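PDB 6HHE: odorant binding protein OBP69a from Ceratitis capitata, which probably binds small odorant molecules, as a secreted member of the PBP/GOBP family of insect odorant-binding proteins. Local coordinates for residues P79-Q91 with T103-L115. Residues are numbered along the deposited sequence; the frame is centred on the assembly and turned at random. Where two conformers were deposited one is given.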
ATOM      1  N   PRO A  79      16.702  -1.515   6.166  1.00 22.82           N
ATOM      2  CA  PRO A  79      17.170  -1.516   4.776  1.00 22.02           C
ATOM      3  C   PRO A  79      16.024  -1.623   3.788  1.00 19.40           C
ATOM      4  O   PRO A  79      16.027  -0.956   2.750  1.00 21.76           O
ATOM      5  CB  PRO A  79      18.077  -2.744   4.692  1.00 27.29           C
ATOM      6  CG  PRO A  79      18.556  -2.921   6.089  1.00 31.60           C
ATOM      7  CD  PRO A  79      17.506  -2.420   6.993  1.00 24.72           C
ATOM      8  N   ILE A  80      15.007  -2.405   4.128  1.00 19.37           N
ATOM      9  CA  ILE A  80      13.889  -2.579   3.197  1.00 18.33           C
ATOM     10  C   ILE A  80      13.087  -1.300   3.064  1.00 18.05           C
ATOM     11  O   ILE A  80      12.732  -0.872   1.948  1.00 17.69           O
ATOM     12  CB  ILE A  80      13.018  -3.745   3.674  1.00 21.02           C
ATOM     13  CG1 ILE A  80      13.698  -5.086   3.340  1.00 25.92           C
ATOM     14  CG2 ILE A  80      11.567  -3.666   3.106  1.00 20.60           C
ATOM     15  CD1 ILE A  80      13.210  -6.188   4.301  1.00 26.08           C
ATOM     16  N   VAL A  81      12.782  -0.655   4.198  1.00 17.79           N
ATOM     17  CA  VAL A  81      12.026   0.590   4.138  1.00 17.68           C
ATOM     18  C   VAL A  81      12.815   1.683   3.456  1.00 19.14           C
ATOM     19  O   VAL A  81      12.274   2.420   2.622  1.00 20.24           O
ATOM     20  CB  VAL A  81      11.603   0.997   5.548  1.00 20.39           C
ATOM     21  CG1 VAL A  81      11.027   2.397   5.538  1.00 25.88           C
ATOM     22  CG2 VAL A  81      10.651   0.002   6.141  1.00 23.84           C
ATOM     23  N   GLU A  82      14.101   1.822   3.797  0.76 19.72           N
ATOM     24  CA  GLU A  82      14.909   2.849   3.144  0.76 20.28           C
ATOM     25  C   GLU A  82      14.925   2.675   1.643  0.76 21.74           C
ATOM     26  O   GLU A  82      14.824   3.658   0.912  0.76 23.53           O
ATOM     27  CB  GLU A  82      16.327   2.834   3.681  0.76 23.57           C
ATOM     28  CG  GLU A  82      16.421   3.213   5.071  0.76 34.37           C
ATOM     29  CD  GLU A  82      17.817   3.490   5.454  0.76 40.13           C
ATOM     30  OE1 GLU A  82      18.781   3.166   4.734  0.76 39.15           O
ATOM     31  OE2 GLU A  82      17.923   4.068   6.513  0.76 33.35           O
ATOM     32  N   GLU A  83      15.057   1.442   1.169  1.00 19.89           N
ATOM     33  CA  GLU A  83      15.136   1.242  -0.271  1.00 19.71           C
ATOM     34  C   GLU A  83      13.825   1.612  -0.952  1.00 21.35           C
ATOM     35  O   GLU A  83      13.828   2.249  -2.025  1.00 21.49           O
ATOM     36  CB  GLU A  83      15.551  -0.190  -0.576  1.00 21.67           C
ATOM     37  CG  GLU A  83      15.519  -0.468  -2.058  1.00 26.00           C
ATOM     38  CD  GLU A  83      15.736  -1.902  -2.453  1.00 29.59           C
ATOM     39  OE1 GLU A  83      15.096  -2.797  -1.912  1.00 29.63           O
ATOM     40  OE2 GLU A  83      16.568  -2.136  -3.378  1.00 39.46           O
ATOM     41  N   LEU A  84      12.686   1.242  -0.361  1.00 18.94           N
ATOM     42  CA  LEU A  84      11.397   1.601  -0.966  1.00 17.27           C
ATOM     43  C   LEU A  84      11.175   3.099  -0.971  1.00 22.23           C
ATOM     44  O   LEU A  84      10.742   3.676  -1.986  1.00 22.31           O
ATOM     45  CB  LEU A  84      10.259   0.898  -0.232  1.00 19.11           C
ATOM     46  CG  LEU A  84      10.220  -0.614  -0.379  1.00 18.99           C
ATOM     47  CD1 LEU A  84       9.265  -1.209   0.598  1.00 22.23           C
ATOM     48  CD2 LEU A  84       9.767  -0.986  -1.794  1.00 20.75           C
ATOM     49  N   HIS A  85      11.542   3.761   0.120  1.00 19.59           N
ATOM     50  CA  HIS A  85      11.383   5.195   0.221  1.00 20.28           C
ATOM     51  C   HIS A  85      12.267   5.923  -0.778  1.00 22.06           C
ATOM     52  O   HIS A  85      11.803   6.814  -1.510  1.00 23.78           O
ATOM     53  CB  HIS A  85      11.739   5.621   1.653  1.00 19.43           C
ATOM     54  CG  HIS A  85      11.815   7.094   1.787  1.00 20.30           C
ATOM     55  ND1 HIS A  85      10.693   7.893   1.788  1.00 25.32           N
ATOM     56  CD2 HIS A  85      12.881   7.927   1.810  1.00 23.06           C
ATOM     57  CE1 HIS A  85      11.064   9.162   1.844  1.00 30.24           C
ATOM     58  NE2 HIS A  85      12.384   9.209   1.860  1.00 29.80           N
ATOM     59  N   THR A  86      13.535   5.528  -0.863  1.00 21.64           N
ATOM     60  CA  THR A  86      14.444   6.283  -1.742  1.00 22.08           C
ATOM     61  C   THR A  86      14.167   5.968  -3.201  1.00 25.49           C
ATOM     62  O   THR A  86      14.274   6.866  -4.058  1.00 28.09           O
ATOM     63  CB  THR A  86      15.901   5.987  -1.385  1.00 27.99           C
ATOM     64  OG1 THR A  86      16.209   4.611  -1.611  1.00 32.68           O
ATOM     65  CG2 THR A  86      16.212   6.366   0.031  1.00 20.05           C
ATOM     66  N   THR A  87      13.784   4.714  -3.516  1.00 21.68           N
ATOM     67  CA  THR A  87      13.560   4.364  -4.920  1.00 21.17           C
ATOM     68  C   THR A  87      12.265   4.955  -5.430  1.00 24.00           C
ATOM     69  O   THR A  87      12.189   5.375  -6.595  1.00 28.36           O
ATOM     70  CB  THR A  87      13.546   2.851  -5.084  1.00 23.69           C
ATOM     71  OG1 THR A  87      14.780   2.302  -4.580  1.00 26.66           O
ATOM     72  CG2 THR A  87      13.362   2.467  -6.540  1.00 26.09           C
ATOM     73  N   CYS A  88      11.226   4.953  -4.603  1.00 23.36           N
ATOM     74  CA  CYS A  88       9.868   5.200  -5.050  1.00 23.31           C
ATOM     75  C   CYS A  88       9.334   6.548  -4.614  1.00 29.97           C
ATOM     76  O   CYS A  88       8.577   7.162  -5.373  1.00 29.86           O
ATOM     77  CB  CYS A  88       8.933   4.100  -4.547  1.00 24.84           C
ATOM     78  SG  CYS A  88       9.379   2.532  -5.288  1.00 27.29           S
ATOM     79  N   GLY A  89       9.701   7.009  -3.423  1.00 26.22           N
ATOM     80  CA  GLY A  89       9.198   8.294  -2.946  1.00 25.93           C
ATOM     81  C   GLY A  89       7.698   8.394  -3.115  1.00 26.49           C
ATOM     82  O   GLY A  89       6.949   7.482  -2.747  1.00 26.43           O
ATOM     83  N   THR A  90       7.237   9.532  -3.617  1.00 26.60           N
ATOM     84  CA  THR A  90       5.840   9.723  -3.972  1.00 28.73           C
ATOM     85  C   THR A  90       5.729   9.649  -5.490  1.00 31.85           C
ATOM     86  O   THR A  90       6.402  10.400  -6.208  1.00 34.07           O
ATOM     87  CB  THR A  90       5.316  11.067  -3.458  1.00 31.65           C
ATOM     88  OG1 THR A  90       5.502  11.153  -2.052  1.00 31.02           O
ATOM     89  CG2 THR A  90       3.837  11.188  -3.774  1.00 34.84           C
ATOM     90  N   GLN A  91       4.926   8.710  -5.990  1.00 26.59           N
ATOM     91  CA  GLN A  91       4.617   8.643  -7.410  1.00 28.92           C
ATOM     92  C   GLN A  91       3.264   9.325  -7.569  1.00 33.51           C
ATOM     93  O   GLN A  91       2.216   8.710  -7.346  1.00 27.83           O
ATOM     94  CB  GLN A  91       4.580   7.207  -7.924  1.00 27.88           C
ATOM     95  CG  GLN A  91       5.923   6.456  -7.841  1.00 24.67           C
ATOM     96  CD  GLN A  91       6.953   7.035  -8.762  1.00 28.99           C
ATOM     97  OE1 GLN A  91       6.700   7.203  -9.950  1.00 32.95           O
ATOM     98  NE2 GLN A  91       8.135   7.338  -8.228  1.00 29.27           N
ATOM     99  N   THR A 103       2.353   4.692  -6.443  1.00 19.59           N
ATOM    100  CA  THR A 103       3.471   4.484  -5.534  1.00 19.75           C
ATOM    101  C   THR A 103       3.593   3.009  -5.197  1.00 19.94           C
ATOM    102  O   THR A 103       4.705   2.461  -5.186  1.00 19.79           O
ATOM    103  CB  THR A 103       3.303   5.345  -4.279  1.00 20.50           C
ATOM    104  OG1 THR A 103       3.199   6.728  -4.697  1.00 22.94           O
ATOM    105  CG2 THR A 103       4.504   5.215  -3.354  1.00 21.98           C
ATOM    106  N   THR A 104       2.455   2.317  -5.011  1.00 19.29           N
ATOM    107  CA  THR A 104       2.509   0.896  -4.672  1.00 18.08           C
ATOM    108  C   THR A 104       2.965   0.059  -5.865  1.00 19.65           C
ATOM    109  O   THR A 104       3.675  -0.942  -5.656  1.00 20.27           O
ATOM    110  CB  THR A 104       1.147   0.433  -4.146  1.00 19.50           C
ATOM    111  OG1 THR A 104       0.876   1.120  -2.927  1.00 20.98           O
ATOM    112  CG2 THR A 104       1.162  -1.054  -3.867  1.00 20.44           C
ATOM    113  N   GLU A 105       2.629   0.494  -7.085  1.00 21.29           N
ATOM    114  CA  GLU A 105       3.175  -0.175  -8.263  1.00 21.61           C
ATOM    115  C   GLU A 105       4.686  -0.106  -8.241  1.00 21.32           C
ATOM    116  O   GLU A 105       5.371  -1.102  -8.564  1.00 21.68           O
ATOM    117  CB  GLU A 105       2.644   0.454  -9.547  1.00 22.26           C
ATOM    118  CG  GLU A 105       1.258  -0.011  -9.865  1.00 34.45           C
ATOM    119  CD  GLU A 105       0.776   0.506 -11.193  1.00 59.65           C
ATOM    120  OE1 GLU A 105       0.894   1.728 -11.436  1.00 64.59           O
ATOM    121  OE2 GLU A 105       0.301  -0.320 -11.997  1.00 63.97           O
ATOM    122  N   CYS A 106       5.241   1.054  -7.860  1.00 19.63           N
ATOM    123  CA  CYS A 106       6.691   1.182  -7.742  1.00 22.09           C
ATOM    124  C   CYS A 106       7.231   0.262  -6.636  1.00 18.65           C
ATOM    125  O   CYS A 106       8.252  -0.425  -6.822  1.00 19.34           O
ATOM    126  CB  CYS A 106       7.034   2.638  -7.510  1.00 21.06           C
ATOM    127  SG  CYS A 106       8.838   2.885  -7.349  1.00 32.97           S
ATOM    128  N   TYR A 107       6.558   0.209  -5.484  1.00 17.80           N
ATOM    129  CA  TYR A 107       6.996  -0.703  -4.414  1.00 17.37           C
ATOM    130  C   TYR A 107       7.044  -2.145  -4.877  1.00 17.62           C
ATOM    131  O   TYR A 107       7.977  -2.876  -4.523  1.00 18.15           O
ATOM    132  CB  TYR A 107       6.055  -0.614  -3.218  1.00 17.61           C
ATOM    133  CG  TYR A 107       6.023   0.677  -2.459  1.00 17.24           C
ATOM    134  CD1 TYR A 107       7.065   1.626  -2.500  1.00 17.99           C
ATOM    135  CD2 TYR A 107       4.941   0.918  -1.631  1.00 20.06           C
ATOM    136  CE1 TYR A 107       6.987   2.778  -1.718  1.00 19.70           C
ATOM    137  CE2 TYR A 107       4.836   2.107  -0.871  1.00 21.75           C
ATOM    138  CZ  TYR A 107       5.876   2.998  -0.912  1.00 21.88           C
ATOM    139  OH  TYR A 107       5.703   4.130  -0.136  1.00 23.60           O
ATOM    140  N   ILE A 108       6.055  -2.574  -5.668  1.00 19.43           N
ATOM    141  CA  ILE A 108       5.969  -3.967  -6.109  1.00 17.21           C
ATOM    142  C   ILE A 108       7.123  -4.286  -7.042  1.00 19.91           C
ATOM    143  O   ILE A 108       7.712  -5.385  -6.968  1.00 22.17           O
ATOM    144  CB  ILE A 108       4.614  -4.160  -6.782  1.00 19.52           C
ATOM    145  CG1 ILE A 108       3.493  -4.234  -5.738  1.00 18.51           C
ATOM    146  CG2 ILE A 108       4.628  -5.445  -7.672  1.00 23.73           C
ATOM    147  CD1 ILE A 108       2.078  -4.028  -6.328  1.00 20.71           C
ATOM    148  N   LYS A 109       7.487  -3.320  -7.905  1.00 19.74           N
ATOM    149  CA  LYS A 109       8.646  -3.502  -8.792  1.00 22.18           C
ATOM    150  C   LYS A 109       9.946  -3.540  -8.006  1.00 23.06           C
ATOM    151  O   LYS A 109      10.873  -4.296  -8.364  1.00 24.45           O
ATOM    152  CB  LYS A 109       8.734  -2.375  -9.834  1.00 27.18           C
ATOM    153  CG  LYS A 109       7.681  -2.455 -10.924  1.00 50.48           C
ATOM    154  CD  LYS A 109       7.878  -1.359 -11.963  1.00 65.05           C
ATOM    155  CE  LYS A 109       6.762  -1.392 -12.996  1.00 73.78           C
ATOM    156  NZ  LYS A 109       5.430  -1.265 -12.338  1.00 75.21           N
ATOM    157  N   THR A 110      10.028  -2.786  -6.894  1.00 19.65           N
ATOM    158  CA  THR A 110      11.268  -2.611  -6.138  1.00 19.18           C
ATOM    159  C   THR A 110      11.533  -3.760  -5.188  1.00 20.21           C
ATOM    160  O   THR A 110      12.672  -4.242  -5.108  1.00 22.85           O
ATOM    161  CB  THR A 110      11.206  -1.286  -5.388  1.00 18.73           C
ATOM    162  OG1 THR A 110      11.049  -0.255  -6.384  1.00 23.51           O
ATOM    163  CG2 THR A 110      12.467  -1.027  -4.554  1.00 21.33           C
ATOM    164  N   ASN A 111      10.515  -4.220  -4.462  1.00 18.20           N
ATOM    165  CA  ASN A 111      10.670  -5.337  -3.543  1.00 17.58           C
ATOM    166  C   ASN A 111       9.475  -6.267  -3.647  1.00 17.75           C
ATOM    167  O   ASN A 111       8.548  -6.218  -2.826  1.00 18.35           O
ATOM    168  CB  ASN A 111      10.841  -4.845  -2.098  1.00 16.65           C
ATOM    169  CG  ASN A 111      11.448  -5.911  -1.233  1.00 15.36           C
ATOM    170  OD1 ASN A 111      11.183  -7.109  -1.419  1.00 17.61           O
ATOM    171  ND2 ASN A 111      12.256  -5.478  -0.260  1.00 17.98           N
ATOM    172  N   PRO A 112       9.450  -7.127  -4.650  1.00 19.40           N
ATOM    173  CA  PRO A 112       8.302  -8.001  -4.820  1.00 20.17           C
ATOM    174  C   PRO A 112       8.086  -8.978  -3.695  1.00 20.00           C
ATOM    175  O   PRO A 112       6.940  -9.351  -3.436  1.00 21.04           O
ATOM    176  CB  PRO A 112       8.594  -8.725  -6.152  1.00 23.49           C
ATOM    177  CG  PRO A 112       9.995  -8.524  -6.419  1.00 20.30           C
ATOM    178  CD  PRO A 112      10.406  -7.204  -5.755  1.00 22.19           C
ATOM    179  N   VAL A 113       9.149  -9.453  -3.040  1.00 17.85           N
ATOM    180  CA  VAL A 113       8.965 -10.387  -1.940  1.00 17.30           C
ATOM    181  C   VAL A 113       8.134  -9.740  -0.863  1.00 18.23           C
ATOM    182  O   VAL A 113       7.121 -10.281  -0.421  1.00 18.89           O
ATOM    183  CB  VAL A 113      10.322 -10.838  -1.391  1.00 18.98           C
ATOM    184  CG1 VAL A 113      10.169 -11.542  -0.062  1.00 22.81           C
ATOM    185  CG2 VAL A 113      10.945 -11.839  -2.437  1.00 20.99           C
ATOM    186  N   ILE A 114       8.584  -8.567  -0.389  1.00 16.25           N
ATOM    187  CA  ILE A 114       7.856  -7.927   0.685  1.00 17.11           C
ATOM    188  C   ILE A 114       6.451  -7.532   0.246  1.00 17.63           C
ATOM    189  O   ILE A 114       5.493  -7.672   1.022  1.00 18.20           O
ATOM    190  CB  ILE A 114       8.691  -6.728   1.179  1.00 15.44           C
ATOM    191  CG1 ILE A 114       9.976  -7.186   1.802  1.00 17.16           C
ATOM    192  CG2 ILE A 114       7.874  -5.883   2.180  1.00 18.74           C
ATOM    193  CD1 ILE A 114       9.852  -8.112   3.084  1.00 17.55           C
ATOM    194  N   LEU A 115       6.289  -6.990  -0.971  1.00 17.12           N
ATOM    195  CA  LEU A 115       4.964  -6.518  -1.338  1.00 16.82           C
ATOM    196  C   LEU A 115       4.001  -7.693  -1.533  1.00 20.59           C
ATOM    197  O   LEU A 115       2.810  -7.578  -1.217  1.00 19.45           O
ATOM    198  CB  LEU A 115       5.022  -5.623  -2.581  1.00 18.31           C
ATOM    199  CG  LEU A 115       5.240  -4.146  -2.198  1.00 18.39           C
ATOM    200  CD1 LEU A 115       3.914  -3.539  -1.654  1.00 21.23           C
ATOM    201  CD2 LEU A 115       6.395  -3.893  -1.248  1.00 17.99           C
TER
HETATM  202  O   HOH W   1      13.065  -2.772  -0.219  1.00 18.55           O
HETATM  203  O   HOH W   2      14.374  -5.154  -3.225  1.00 27.34           O
HETATM  204  O   HOH W   3       7.703   5.862  -0.694  1.00 23.35           O
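C88, the last residue of helix 78-88, is joined through its SG to C106 SG of helix 96-110, one of the three disulfides that tie together the all-helical PBP/GOBP fold. The bridge marks the tight part of the contact, where the helix segments run at 126° to each other. C88 CB packs obliquely on Y107 CE1 at 3.7 Å, while L84 CD2 meets CD1 of the same ring. T110 fits as a knob among E83, L84, T87 and C88. With chi1 at -60°, the T110 methyl CG2 is turned toward L84 CD2 and OG1 donates back to C106 O. Beyond the helix end, where G89 turns with positive phi, Q91 N donates to T103 OG1 over 2.9 Å with an N-H...O angle of 158°; that hydroxyl is also hydrogen-bonded to T99 O.

Toward I80 the helices part and water takes over. One water joins I80 O, E83 OE1 and N111 ND2, and a second links E83 OE1 to T110 O. Here I80, E83, N111 and I114 line the pocket holding 2-(2-methoxyethoxy)ethanol, a molecule probably from the crystallisation liquor, whose O1 is hydrogen-bonded to N111 ND2; I80 CD1 and I114 CD1 meet tip to tip at 4.1 Å. The other end of the amide makes N111 the N-cap of helix 112-121: OD1 accepts from I114 N at 3.2 Å, with the donor above the carbonyl plane.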